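PDB 1VKW: putative nitroreductase from Thermotoga maritima, which probably acts as an oxidoreductase of the FMN-dependent nitroreductase group. Local coordinates for residues L134-D137 with L138-P142; P156-L159 with N160-P163; S177-P180 with V181-G184; L192-R195 with E196-R200. One frame throughout, in Å; residues are numbered along the deposited sequence.

Contact 1 of 4, residues L134-D137 with L138-P142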
loop_
_atom_site.group_PDB
_atom_site.type_symbol
_atom_site.label_atom_id
_atom_site.label_comp_id
_atom_site.label_asym_id
_atom_site.label_seq_id
_atom_site.Cartn_x
_atom_site.Cartn_y
_atom_site.Cartn_z
ATOM N N LEU A 134 -5.832 17.277 -6.134
ATOM C CA LEU A 134 -5.321 18.210 -5.152
ATOM C C LEU A 134 -6.250 19.405 -5.024
ATOM O O LEU A 134 -6.589 20.040 -6.019
ATOM C CB LEU A 134 -3.934 18.653 -5.613
ATOM C CG LEU A 134 -2.944 19.345 -4.684
ATOM C CD1 LEU A 134 -2.780 18.594 -3.376
ATOM C CD2 LEU A 134 -1.612 19.481 -5.423
ATOM N N GLU A 135 -6.673 19.717 -3.804
ATOM C CA GLU A 135 -7.490 20.906 -3.570
ATOM C C GLU A 135 -6.641 22.177 -3.701
ATOM O O GLU A 135 -7.125 23.208 -4.167
ATOM C CB GLU A 135 -8.185 20.818 -2.211
ATOM C CG GLU A 135 -9.107 19.604 -2.112
ATOM C CD GLU A 135 -9.840 19.514 -0.785
ATOM O OE1 GLU A 135 -10.330 20.557 -0.305
ATOM O OE2 GLU A 135 -9.935 18.397 -0.228
ATOM N N ASN A 136 -5.364 22.070 -3.351
ATOM C CA ASN A 136 -4.405 23.178 -3.455
ATOM C C ASN A 136 -3.895 23.385 -4.865
ATOM O O ASN A 136 -3.870 22.460 -5.668
ATOM C CB ASN A 136 -3.170 22.903 -2.599
ATOM C CG ASN A 136 -3.509 22.461 -1.200
ATOM O OD1 ASN A 136 -3.995 21.349 -0.991
ATOM N ND2 ASN A 136 -3.234 23.323 -0.226
ATOM N N ASP A 137 -3.442 24.601 -5.142
ATOM C CA ASP A 137 -2.686 24.861 -6.343
ATOM C C ASP A 137 -1.343 24.187 -6.122
ATOM O O ASP A 137 -0.766 24.272 -5.035
ATOM C CB ASP A 137 -2.532 26.362 -6.581
ATOM C CG ASP A 137 -3.826 27.019 -7.065
ATOM O OD1 ASP A 137 -4.735 26.305 -7.558
ATOM O OD2 ASP A 137 -4.019 28.255 -7.002
ATOM N N LEU A 138 -0.859 23.492 -7.144
ATOM C CA LEU A 138 0.357 22.689 -7.021
ATOM C C LEU A 138 1.517 23.574 -6.531
ATOM O O LEU A 138 2.408 23.113 -5.824
ATOM C CB LEU A 138 0.657 22.014 -8.369
ATOM C CG LEU A 138 1.657 20.858 -8.498
ATOM C CD1 LEU A 138 1.640 19.915 -7.318
ATOM C CD2 LEU A 138 1.388 20.089 -9.795
ATOM N N GLU A 139 1.447 24.863 -6.864
ATOM C CA GLU A 139 2.446 25.857 -6.461
ATOM C C GLU A 139 2.420 26.206 -4.962
ATOM O O GLU A 139 3.390 26.745 -4.434
ATOM C CB GLU A 139 2.262 27.146 -7.281
ATOM C CG GLU A 139 2.062 26.944 -8.783
ATOM C CD GLU A 139 0.598 27.009 -9.206
ATOM O OE1 GLU A 139 -0.147 26.047 -8.924
ATOM O OE2 GLU A 139 0.192 28.026 -9.820
ATOM N N GLU A 140 1.309 25.926 -4.282
ATOM C CA GLU A 140 1.209 26.157 -2.832
ATOM C C GLU A 140 1.877 25.040 -2.010
ATOM O O GLU A 140 1.897 25.094 -0.767
ATOM C CB GLU A 140 -0.263 26.293 -2.427
ATOM C CG GLU A 140 -0.954 27.499 -3.058
ATOM C CD GLU A 140 -2.472 27.443 -2.983
ATOM O OE1 GLU A 140 -3.028 26.475 -2.424
ATOM O OE2 GLU A 140 -3.119 28.386 -3.496
ATOM N N LEU A 141 2.419 24.031 -2.698
ATOM C CA LEU A 141 3.054 22.893 -2.040
ATOM C C LEU A 141 4.563 23.020 -1.985
ATOM O O LEU A 141 5.209 23.200 -3.021
ATOM C CB LEU A 141 2.716 21.602 -2.777
ATOM C CG LEU A 141 1.438 20.913 -2.327
ATOM C CD1 LEU A 141 0.262 21.873 -2.256
ATOM C CD2 LEU A 141 1.173 19.748 -3.270
ATOM N N PRO A 142 5.142 22.877 -0.796
ATOM C CA PRO A 142 6.595 22.790 -0.695
ATOM C C PRO A 142 7.047 21.481 -1.357
ATOM O O PRO A 142 6.230 20.557 -1.506
ATOM C CB PRO A 142 6.873 22.781 0.814
ATOM C CG PRO A 142 5.582 22.771 1.491
ATOM C CD PRO A 142 4.481 22.757 0.510
#
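E140 folds back over D137, and its side chain can be followed atom by atom. CB starts 3.3 Å from D137 O, the carbonyl oxygen that also accepts the backbone N of E140 at 2.8 Å, with that donor standing 50° out of the carbonyl plane. CG still lies beside D137 O, while CD has moved on to D137 N and CB. At the tip the carboxylate divides its contacts: OE1 takes a weak hydrogen bond from D137 N (3.3 Å) and rests against N136 CB, whereas OE2 comes to 3.6 Å from D137 OD2. That approach of like charges probably offsets part of the gain from the weak bond. With its CG beside the backbone N (E140 chi1 -63°) and an extended chain beyond, E140 carries OE1 back to the D137 peptide.

Three leucines, L138 in the short 3-10 segment 138-140 and L134 and L141 before and after it, make the apolar side. L134 and L141 meet tip to tip, CD2 to CD2, at 3.5 Å, and L134 CD2 also touches L138 CD1 at 3.8 Å where those two side chains cross at about a right angle. The other methyl of L141, CD1, packs on N136 CB at 3.6 Å. Cutting L141 back to an alanine would probably open a gap between L134 and N136, both of which its methyls touch.

The turn links helix 130-133, whose I130 and T131 touch L138, to helix 143-153, for which P142 is the N-cap. Beside it runs strand 165-168: E135 pairs with I166 through the backbone, N136 ND2 bonds Y168 O, and L141 and P142 rest on Y168.

Contact 2 of 4, residues P156-L159 with N160-P163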
loop_
_atom_site.group_PDB
_atom_site.type_symbol
_atom_site.label_atom_id
_atom_site.label_comp_id
_atom_site.label_asym_id
_atom_site.label_seq_id
_atom_site.Cartn_x
_atom_site.Cartn_y
_atom_site.Cartn_z
ATOM N N PRO A 156 -2.607 1.843 -5.776
ATOM C CA PRO A 156 -3.627 1.127 -6.508
ATOM C C PRO A 156 -4.986 1.476 -5.921
ATOM O O PRO A 156 -5.079 1.976 -4.792
ATOM C CB PRO A 156 -3.280 -0.341 -6.256
ATOM C CG PRO A 156 -2.672 -0.337 -4.887
ATOM C CD PRO A 156 -1.926 0.972 -4.800
ATOM N N SER A 157 -6.023 1.239 -6.710
ATOM C CA SER A 157 -7.396 1.412 -6.255
ATOM C C SER A 157 -8.272 0.444 -7.031
ATOM O O SER A 157 -7.970 0.131 -8.186
ATOM C CB SER A 157 -7.856 2.858 -6.457
ATOM O OG SER A 157 -7.742 3.279 -7.813
ATOM N N ALA A 158 -9.336 -0.036 -6.385
ATOM C CA ALA A 158 -10.342 -0.856 -7.035
ATOM C C ALA A 158 -10.765 -0.252 -8.371
ATOM O O ALA A 158 -11.193 0.908 -8.423
ATOM C CB ALA A 158 -11.552 -1.010 -6.128
ATOM N N LEU A 159 -10.631 -1.041 -9.436
ATOM C CA LEU A 159 -10.967 -0.632 -10.813
ATOM C C LEU A 159 -10.252 0.640 -11.310
ATOM O O LEU A 159 -10.726 1.289 -12.241
ATOM C CB LEU A 159 -12.489 -0.456 -10.964
ATOM C CG LEU A 159 -13.365 -1.685 -10.735
ATOM C CD1 LEU A 159 -14.810 -1.380 -11.135
ATOM C CD2 LEU A 159 -12.839 -2.881 -11.513
ATOM N N ASN A 160 -9.096 0.952 -10.719
ATOM C CA ASN A 160 -8.362 2.197 -10.987
ATOM C C ASN A 160 -9.202 3.477 -10.906
ATOM O O ASN A 160 -8.956 4.464 -11.610
ATOM C CB ASN A 160 -7.620 2.138 -12.329
ATOM C CG ASN A 160 -6.465 3.135 -12.400
ATOM O OD1 ASN A 160 -5.837 3.446 -11.386
ATOM N ND2 ASN A 160 -6.190 3.650 -13.598
ATOM N N ARG A 161 -10.167 3.496 -10.002
ATOM C CA ARG A 161 -11.029 4.664 -9.941
ATOM C C ARG A 161 -10.385 5.829 -9.215
ATOM O O ARG A 161 -10.872 6.942 -9.347
ATOM C CB ARG A 161 -12.384 4.336 -9.362
ATOM C CG ARG A 161 -12.396 3.926 -7.930
ATOM C CD ARG A 161 -13.700 3.239 -7.572
ATOM N NE ARG A 161 -13.567 2.380 -6.404
ATOM C CZ ARG A 161 -14.491 1.524 -5.998
ATOM N NH1 ARG A 161 -15.642 1.416 -6.642
ATOM N NH2 ARG A 161 -14.263 0.786 -4.928
ATOM N N GLN A 162 -9.315 5.569 -8.455
ATOM C CA GLN A 162 -8.455 6.620 -7.879
ATOM C C GLN A 162 -9.296 7.596 -7.067
ATOM O O GLN A 162 -9.302 8.795 -7.347
ATOM C CB GLN A 162 -7.707 7.370 -8.989
ATOM C CG GLN A 162 -6.820 6.509 -9.861
ATOM C CD GLN A 162 -6.561 7.119 -11.239
ATOM O OE1 GLN A 162 -5.890 8.154 -11.359
ATOM N NE2 GLN A 162 -7.052 6.458 -12.275
ATOM N N PRO A 163 -10.017 7.077 -6.071
ATOM C CA PRO A 163 -11.100 7.821 -5.423
ATOM C C PRO A 163 -10.640 8.783 -4.305
ATOM O O PRO A 163 -11.219 8.777 -3.221
ATOM C CB PRO A 163 -11.970 6.692 -4.846
ATOM C CG PRO A 163 -10.980 5.609 -4.488
ATOM C CD PRO A 163 -9.855 5.723 -5.486
HETATM O O HOH W 1 -5.265 3.718 -8.512
#
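S157 OG is the polar centre of this turn, accepting the backbone N of Q162 at 2.9 Å and donating to water 1 at 2.6 Å. The water in turn donates to N160 OD1 (2.9 Å), so a single bridge ties the hydroxyl to the amide. OG stands between its own backbone N and carbonyl carbon (chi1 57°), a crowded position that directs it to the far arm of the loop, while S157 CB packs against P163 CD.

Behind these side chains lie two overlapping beta turns. N160 N donates to S157 O at 2.9 Å and R161 N to A158 O at 3.2 Å. A158 and L159 form the bend of the first, as type II; L159 and N160, both with positive phi (56° and 50°), form that of the second. R161 leads its chain past A158 O, with CG and CD alongside the oxygen, and sets NH2 3.5 Å from A158 CB. Exchanging R161 for an alanine would probably uncover that carbonyl and methyl and deprive D182 of a long, weak ion-pair partner.

Further out, Q162 NE2 reaches back to N160 O at 2.8 Å, with the acceptor close to its amide plane. Q162 OE1 is itself held by R128 N, and N160 ND2 by K126 O. On the other flank, D182 OD1 of helix 180-198 accepts the backbone N of A158, the second residue of the first turn.

Contact 3 of 4, residues S177-P180 with V181-G184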
loop_
_atom_site.group_PDB
_atom_site.type_symbol
_atom_site.label_atom_id
_atom_site.label_comp_id
_atom_site.label_asym_id
_atom_site.label_seq_id
_atom_site.Cartn_x
_atom_site.Cartn_y
_atom_site.Cartn_z
ATOM N N SER A 177 -12.083 10.099 0.985
ATOM C CA SER A 177 -12.646 9.169 0.014
ATOM C C SER A 177 -13.907 8.501 0.557
ATOM O O SER A 177 -14.018 8.262 1.753
ATOM C CB SER A 177 -11.636 8.075 -0.314
ATOM O OG SER A 177 -12.118 7.240 -1.347
ATOM N N GLU A 178 -14.825 8.171 -0.350
ATOM C CA GLU A 178 -15.999 7.340 -0.051
ATOM C C GLU A 178 -15.679 5.832 -0.021
ATOM O O GLU A 178 -16.551 5.017 0.301
ATOM C CB GLU A 178 -17.098 7.567 -1.102
ATOM C CG GLU A 178 -17.414 9.018 -1.460
ATOM C CD GLU A 178 -18.023 9.814 -0.318
ATOM O OE1 GLU A 178 -17.861 9.437 0.866
ATOM O OE2 GLU A 178 -18.665 10.846 -0.607
ATOM N N ARG A 179 -14.450 5.475 -0.381
ATOM C CA ARG A 179 -14.017 4.084 -0.525
ATOM C C ARG A 179 -12.940 3.781 0.512
ATOM O O ARG A 179 -11.761 4.076 0.287
ATOM C CB ARG A 179 -13.427 3.875 -1.920
ATOM C CG ARG A 179 -14.372 4.221 -3.022
ATOM C CD ARG A 179 -15.573 3.316 -3.048
ATOM N NE ARG A 179 -16.523 3.706 -4.064
ATOM C CZ ARG A 179 -17.666 3.081 -4.280
ATOM N NH1 ARG A 179 -18.011 2.025 -3.543
ATOM N NH2 ARG A 179 -18.472 3.512 -5.237
ATOM N N PRO A 180 -13.344 3.213 1.647
ATOM C CA PRO A 180 -12.460 3.141 2.794
ATOM C C PRO A 180 -11.195 2.320 2.537
ATOM O O PRO A 180 -10.121 2.728 2.955
ATOM C CB PRO A 180 -13.353 2.556 3.904
ATOM C CG PRO A 180 -14.505 1.920 3.217
ATOM C CD PRO A 180 -14.677 2.642 1.931
ATOM N N VAL A 181 -11.296 1.221 1.800
ATOM C CA VAL A 181 -10.106 0.398 1.529
ATOM C C VAL A 181 -9.093 1.198 0.707
ATOM O O VAL A 181 -7.928 1.281 1.074
ATOM C CB VAL A 181 -10.450 -0.940 0.837
ATOM C CG1 VAL A 181 -9.192 -1.784 0.643
ATOM C CG2 VAL A 181 -11.458 -1.717 1.664
ATOM N N ASP A 182 -9.565 1.809 -0.377
ATOM C CA ASP A 182 -8.738 2.667 -1.228
ATOM C C ASP A 182 -8.148 3.846 -0.440
ATOM O O ASP A 182 -6.989 4.193 -0.624
ATOM C CB ASP A 182 -9.546 3.170 -2.436
ATOM C CG ASP A 182 -10.090 2.023 -3.313
ATOM O OD1 ASP A 182 -9.374 1.026 -3.528
ATOM O OD2 ASP A 182 -11.220 2.037 -3.843
ATOM N N LEU A 183 -8.954 4.448 0.438
ATOM C CA LEU A 183 -8.480 5.491 1.350
ATOM C C LEU A 183 -7.278 5.007 2.159
ATOM O O LEU A 183 -6.252 5.681 2.207
ATOM C CB LEU A 183 -9.589 5.930 2.317
ATOM C CG LEU A 183 -9.470 7.368 2.857
ATOM C CD1 LEU A 183 -10.702 7.721 3.675
ATOM C CD2 LEU A 183 -8.223 7.591 3.671
ATOM N N GLY A 184 -7.422 3.830 2.771
ATOM C CA GLY A 184 -6.366 3.237 3.573
ATOM C C GLY A 184 -5.113 2.966 2.764
ATOM O O GLY A 184 -4.012 3.200 3.242
#
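L183 N donates to R179 O at 2.8 Å, a nearly straight bond (165° at the hydrogen) lying close to the C=O axis, and G184 N follows with P180 O at 2.9 Å: these are first-turn bonds of helix 180-198. P180, the first residue of the helix, has no N-H to give, and at this position the helix needs none from it.

L183 turns back over the incoming chain. Its CB is 3.3 Å from P180 O, and with CG anti to the backbone N (chi1 -153°) the isobutyl group reaches S177, where CG meets S177 CB at 3.9 Å and CD1 lies beside the backbone N and O. R179 and D182 run side by side in the same direction, D182 OD2 touching R179 CB at 3.5 Å. This is contact with the aliphatic base of the arginine and not a salt bridge, since R179 NE stays 5.6 Å from D182 OD2. The buried carboxylate is satisfied elsewhere, OD1 by A158 N, with a long, weak ion pair from OD2 to R161. Its place in the first turn would probably also favour the negative charge.

P180 and V181 face helix 74-93, both resting on L77.

Ahead of the helix, S177 OG accepts R179 N at 3.1 Å and bonds P163 O as well. Strand 172-176 is thus followed by an ST turn leading into a helix N-terminus, with R179 as N-cap and proline as its first residue.

Contact 4 of 4, residues L192-R195 with E196-R200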
loop_
_atom_site.group_PDB
_atom_site.type_symbol
_atom_site.label_atom_id
_atom_site.label_comp_id
_atom_site.label_asym_id
_atom_site.label_seq_id
_atom_site.Cartn_x
_atom_site.Cartn_y
_atom_site.Cartn_z
ATOM N N LEU A 192 4.068 6.326 4.768
ATOM C CA LEU A 192 5.403 5.762 4.568
ATOM C C LEU A 192 6.394 6.740 3.915
ATOM O O LEU A 192 7.565 6.768 4.277
ATOM C CB LEU A 192 5.310 4.447 3.775
ATOM C CG LEU A 192 4.638 3.265 4.496
ATOM C CD1 LEU A 192 4.388 2.111 3.536
ATOM C CD2 LEU A 192 5.441 2.787 5.697
ATOM N N THR A 193 5.941 7.548 2.962
ATOM C CA THR A 193 6.842 8.516 2.323
ATOM C C THR A 193 7.141 9.692 3.247
ATOM O O THR A 193 8.289 10.155 3.331
ATOM C CB THR A 193 6.289 9.007 0.983
ATOM O OG1 THR A 193 4.975 9.532 1.164
ATOM C CG2 THR A 193 6.113 7.845 0.005
ATOM N N ALA A 194 6.126 10.150 3.983
ATOM C CA ALA A 194 6.328 11.221 4.964
ATOM C C ALA A 194 7.297 10.801 6.079
ATOM O O ALA A 194 8.114 11.600 6.542
ATOM C CB ALA A 194 4.986 11.660 5.552
ATOM N N ARG A 195 7.203 9.540 6.491
ATOM C CA ARG A 195 8.075 8.975 7.509
ATOM C C ARG A 195 9.530 9.011 7.043
ATOM O O ARG A 195 10.422 9.408 7.797
ATOM C CB ARG A 195 7.653 7.534 7.824
ATOM C CG ARG A 195 8.381 6.896 8.989
ATOM C CD ARG A 195 7.862 5.501 9.336
ATOM N NE ARG A 195 8.305 4.506 8.365
ATOM C CZ ARG A 195 7.956 3.223 8.378
ATOM N NH1 ARG A 195 7.140 2.749 9.316
ATOM N NH2 ARG A 195 8.427 2.407 7.441
ATOM N N GLU A 196 9.743 8.600 5.795
ATOM C CA GLU A 196 11.056 8.665 5.148
ATOM C C GLU A 196 11.571 10.102 4.996
ATOM O O GLU A 196 12.728 10.384 5.324
ATOM C CB GLU A 196 10.996 7.983 3.774
ATOM C CG GLU A 196 12.285 8.035 2.969
ATOM C CD GLU A 196 13.440 7.316 3.641
ATOM O OE1 GLU A 196 13.194 6.325 4.361
ATOM O OE2 GLU A 196 14.601 7.740 3.443
ATOM N N ILE A 197 10.728 10.998 4.489
ATOM C CA ILE A 197 11.136 12.372 4.216
ATOM C C ILE A 197 11.502 13.130 5.486
ATOM O O ILE A 197 12.562 13.742 5.554
ATOM C CB ILE A 197 10.049 13.127 3.422
ATOM C CG1 ILE A 197 10.030 12.607 1.985
ATOM C CG2 ILE A 197 10.321 14.647 3.411
ATOM C CD1 ILE A 197 8.865 13.070 1.169
ATOM N N PHE A 198 10.630 13.076 6.486
ATOM C CA PHE A 198 10.786 13.908 7.679
ATOM C C PHE A 198 11.586 13.214 8.748
ATOM O O PHE A 198 12.010 13.855 9.711
ATOM C CB PHE A 198 9.413 14.372 8.198
ATOM C CG PHE A 198 8.745 15.358 7.286
ATOM C CD1 PHE A 198 9.206 16.671 7.216
ATOM C CD2 PHE A 198 7.697 14.975 6.455
ATOM C CE1 PHE A 198 8.621 17.578 6.361
ATOM C CE2 PHE A 198 7.111 15.881 5.609
ATOM C CZ PHE A 198 7.573 17.189 5.555
ATOM N N LYS A 199 11.825 11.915 8.556
ATOM C CA LYS A 199 12.551 11.081 9.505
ATOM C C LYS A 199 11.905 11.127 10.892
ATOM O O LYS A 199 12.586 11.021 11.909
ATOM C CB LYS A 199 14.046 11.473 9.565
ATOM C CG LYS A 199 14.807 11.272 8.240
ATOM C CD LYS A 199 15.041 9.791 7.948
ATOM C CE LYS A 199 15.920 9.571 6.728
ATOM N NZ LYS A 199 15.142 9.362 5.484
ATOM N N ARG A 200 10.586 11.295 10.914
ATOM C CA ARG A 200 9.797 11.251 12.140
ATOM C C ARG A 200 8.582 10.378 11.860
ATOM O O ARG A 200 8.210 10.167 10.710
ATOM C CB ARG A 200 9.309 12.650 12.542
ATOM C CG ARG A 200 10.367 13.746 12.593
ATOM C CD ARG A 200 11.093 13.855 13.902
ATOM N NE ARG A 200 10.205 14.308 14.969
ATOM C CZ ARG A 200 10.519 14.311 16.259
ATOM N NH1 ARG A 200 11.705 13.877 16.669
ATOM N NH2 ARG A 200 9.638 14.745 17.147
#
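A194 O is met twice by F198: it accepts F198 N at 2.9 Å, and the ring of the same residue presents its edge, CD2 lying 3.4 Å away with the oxygen near the ring plane. With CG beside the backbone N (chi1 -69°), the phenyl group swings back along the helix to this carbonyl. I197 CG2 lies over the centre of one ring face. One step earlier, T193 O accepts I197 N at 2.8 Å, and I197 CG1 crowds the same oxygen at 3.3 Å.

K199 NZ grips E196 twice, through the backbone O at 2.6 Å and, as a salt bridge, OE2 at 2.7 Å, which it approaches from above the carboxylate plane. The lysine thereby occupies a carbonyl at the end of the helix. R195 CA makes a CA-H...O contact with R200 O at 3.4 Å, as the chain bends back.

I197 leans on E144 and I148 of helix 143-153, and T193 OG1 bonds H189 O. Helical phi and psi cease at K199, from which the chain turns out toward strand 203-207: a helix C-terminus ended by a residue of positive phi (56°), whose own side chain binds back to E196.

How the contacts relate
Contact 3 is the buried one of the four; contact 2 lies at the surface, and contacts 1 and 4 are partly buried. Contacts 2 and 3 are neighbours that touch directly through two polar bonds, so loop and helix start hold each other. Contacts 3 and 4 share helix 180-198, one at its beginning and one at its end, with centres about 22 Å apart. Contact 1 touches none of the others, yet it leads into helix 143-153, which contact 2 follows and against which I197 of contact 4 packs. Leucine packing marks contact 1, a water bridge contact 2, first-turn backbone bonds and a buried carboxylate contact 3, and a lysine-glutamate pair contact 4.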